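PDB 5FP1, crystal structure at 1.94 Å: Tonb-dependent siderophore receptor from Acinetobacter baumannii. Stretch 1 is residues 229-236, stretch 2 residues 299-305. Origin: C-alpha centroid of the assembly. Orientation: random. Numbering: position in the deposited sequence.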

# COMPACT_ATOMS: atom_id res chain seq x y z
N LYS A 229 -1.25 -17.27 10.83
CA LYS A 229 -0.26 -18.22 10.32
C LYS A 229 0.07 -17.67 8.91
O LYS A 229 -0.76 -17.70 8.04
CB LYS A 229 -0.83 -19.64 10.25
CG LYS A 229 -1.13 -20.29 11.60
CD LYS A 229 0.16 -20.33 12.41
CE LYS A 229 0.07 -21.11 13.73
NZ LYS A 229 1.43 -21.11 14.36
N PRO A 230 1.29 -17.13 8.71
CA PRO A 230 1.55 -16.32 7.52
C PRO A 230 1.76 -17.14 6.26
O PRO A 230 2.21 -18.28 6.30
CB PRO A 230 2.84 -15.56 7.89
CG PRO A 230 3.54 -16.49 8.83
CD PRO A 230 2.43 -17.13 9.64
N ASP A 231 1.44 -16.54 5.13
CA ASP A 231 1.63 -17.19 3.86
C ASP A 231 3.09 -17.39 3.53
O ASP A 231 3.99 -16.72 4.08
CB ASP A 231 0.94 -16.38 2.75
CG ASP A 231 0.56 -17.25 1.54
OD1 ASP A 231 0.81 -18.48 1.56
OD2 ASP A 231 0.03 -16.68 0.58
N SER A 232 3.30 -18.36 2.66
CA SER A 232 4.57 -18.63 2.05
C SER A 232 4.41 -18.21 0.59
O SER A 232 3.74 -17.22 0.26
CB SER A 232 4.92 -20.12 2.19
OG SER A 232 6.22 -20.43 1.68
N GLY A 233 5.02 -18.95 -0.31
CA GLY A 233 4.88 -18.67 -1.72
C GLY A 233 5.19 -19.91 -2.55
O GLY A 233 5.32 -21.00 -1.99
N ILE A 234 5.32 -19.72 -3.86
CA ILE A 234 5.66 -20.80 -4.79
C ILE A 234 7.02 -20.49 -5.40
O ILE A 234 7.26 -19.36 -5.90
CB ILE A 234 4.59 -20.97 -5.88
CG1 ILE A 234 3.21 -21.15 -5.26
CG2 ILE A 234 4.94 -22.12 -6.82
CD1 ILE A 234 3.06 -22.37 -4.35
N PRO A 235 7.95 -21.45 -5.30
CA PRO A 235 9.33 -21.16 -5.74
C PRO A 235 9.43 -21.05 -7.25
O PRO A 235 8.74 -21.78 -7.96
CB PRO A 235 10.10 -22.39 -5.26
CG PRO A 235 9.08 -23.50 -5.26
CD PRO A 235 7.78 -22.85 -4.90
N TYR A 236 10.31 -20.19 -7.75
CA TYR A 236 10.58 -20.13 -9.20
C TYR A 236 11.32 -21.41 -9.60
O TYR A 236 12.23 -21.86 -8.88
CB TYR A 236 11.49 -18.97 -9.56
CG TYR A 236 10.92 -17.58 -9.31
CD1 TYR A 236 9.78 -17.14 -9.99
CD2 TYR A 236 11.52 -16.71 -8.42
CE1 TYR A 236 9.24 -15.88 -9.76
CE2 TYR A 236 11.01 -15.43 -8.23
CZ TYR A 236 9.88 -15.03 -8.88
OH TYR A 236 9.41 -13.75 -8.65
N TYR A 299 7.18 -11.72 13.56
CA TYR A 299 6.90 -12.73 12.58
C TYR A 299 8.04 -13.70 12.27
O TYR A 299 9.23 -13.37 12.40
CB TYR A 299 6.40 -12.11 11.27
CG TYR A 299 7.43 -11.32 10.49
CD1 TYR A 299 8.41 -11.96 9.74
CD2 TYR A 299 7.39 -9.94 10.47
CE1 TYR A 299 9.33 -11.24 8.99
CE2 TYR A 299 8.32 -9.21 9.74
CZ TYR A 299 9.29 -9.86 9.01
OH TYR A 299 10.22 -9.10 8.31
N VAL A 300 7.61 -14.88 11.86
CA VAL A 300 8.45 -15.93 11.28
C VAL A 300 7.68 -16.52 10.12
O VAL A 300 6.54 -16.99 10.30
CB VAL A 300 8.75 -17.07 12.28
CG1 VAL A 300 9.39 -18.25 11.57
CG2 VAL A 300 9.67 -16.56 13.39
N TRP A 301 8.23 -16.48 8.92
CA TRP A 301 7.55 -17.07 7.76
C TRP A 301 8.56 -17.75 6.84
O TRP A 301 9.79 -17.58 6.97
CB TRP A 301 6.65 -16.06 7.00
CG TRP A 301 7.38 -14.99 6.39
CD1 TRP A 301 7.75 -13.80 6.97
CD2 TRP A 301 7.92 -14.97 5.05
NE1 TRP A 301 8.48 -13.06 6.08
CE2 TRP A 301 8.60 -13.74 4.90
CE3 TRP A 301 7.90 -15.87 3.98
CZ2 TRP A 301 9.25 -13.39 3.70
CZ3 TRP A 301 8.54 -15.51 2.80
CH2 TRP A 301 9.22 -14.29 2.68
N THR A 302 8.02 -18.54 5.91
CA THR A 302 8.84 -19.44 5.11
C THR A 302 9.03 -18.97 3.69
O THR A 302 8.06 -18.76 2.95
CB THR A 302 8.23 -20.85 5.06
OG1 THR A 302 8.19 -21.39 6.39
CG2 THR A 302 9.04 -21.75 4.17
N ASN A 303 10.30 -18.85 3.30
CA ASN A 303 10.69 -18.72 1.90
C ASN A 303 10.81 -20.15 1.33
O ASN A 303 11.58 -20.97 1.85
CB ASN A 303 12.01 -17.93 1.83
CG ASN A 303 12.68 -17.93 0.45
OD1 ASN A 303 12.44 -18.79 -0.42
ND2 ASN A 303 13.61 -17.01 0.28
N PRO A 304 10.02 -20.48 0.29
CA PRO A 304 10.03 -21.86 -0.24
C PRO A 304 11.33 -22.16 -1.04
O PRO A 304 11.46 -21.80 -2.21
CB PRO A 304 8.79 -21.89 -1.13
CG PRO A 304 8.73 -20.49 -1.68
CD PRO A 304 9.12 -19.62 -0.50
N ASP A 305 12.28 -22.75 -0.33
CA ASP A 305 13.55 -23.29 -0.84
C ASP A 305 14.71 -22.32 -1.04
O ASP A 305 15.84 -22.75 -1.13
CB ASP A 305 13.38 -24.14 -2.10
CG ASP A 305 14.42 -25.26 -2.16
OD1 ASP A 305 14.60 -25.92 -1.11
OD2 ASP A 305 15.04 -25.49 -3.24
O HOH W 1 5.13 -19.25 6.02

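The two stretches run in nearly the same direction: the vector from P230 CA to P235 CA lies 23° from the vector from V300 CA to P304 CA. Their register follows from the closest CA pairs, which are P230 CA to W301 CA at 6.1 Å, S232 CA to T302 CA at 5.3 Å and P235 CA to P304 CA at 5.6 Å. Stretch 2 is strand from Y299 to P304, whereas stretch 1 becomes strand only at I234, so most of the contact sets a loop against a strand. No direct hydrogen bond joins backbone to backbone across the pair. The two stretches bury 341 Å² between them, both sides summed, and meet through one side-chain hydrogen bond, a bridging water and several proline contacts.

P304 gives up the most surface, 77 Å², and the coordinates explain why. Its CA-to-CB bond points toward stretch 1, and its ring lies within reach of four successive residues there. P304 CD is 3.7 Å from S232 OG, P304 CG is 3.5 Å from G233 O and 4.1 Å from I234 C, and P304 CB is 4.0 Å from P235 CD. The last of these is an apolar contact between two proline rings, both with C-gamma endo pucker. P235 also places its CB 3.4 Å from P304 O, so it meets the carbonyl as well as the ring. Neither P304 nor P235 has a backbone N-H to donate, and no hydrogen bond crosses between them; they meet through van der Waals contacts. G233 presents backbone alone to the P304 ring; an ideal CB on it would sit 4.2 Å from P304 CG.

S232, with 51 Å² covered, supplies the one direct hydrogen bond. Its OG donates to T302 O over 2.8 Å. The CA-to-CB bond points sideways, and chi1 of -176° (t) sets the hydroxyl within reach of the strand carbonyl. Within its own stretch, S232 N donates to D231 OD1 at 2.7 Å with an N-H...acceptor angle of 130°; the CA-to-CB bond of D231 points away from stretch 2.

P230, with 45 Å² covered, anchors the other end. Its CA-to-CB bond points toward stretch 2, and its CG lies 3.6 Å from W301 CB, an apolar contact, and 3.4 Å from V300 O. W301 also points its CA-to-CB bond toward stretch 1; with chi1 at 65° (p), its indole brings CE3 to 4.0 Å from D231 O, an oblique approach to the ring.

Between P230 O and T302 N, water 1 adds a second polar link. It accepts from T302 N at 3.0 Å and is placed to donate to P230 O at 3.1 Å, though it has more acceptors in reach than protons, so it can bridge two backbone groups whose direct separation is too long for a hydrogen bond. T302 therefore serves both connections through its main chain: its nitrogen reaches the water, and its carbonyl receives the serine hydroxyl.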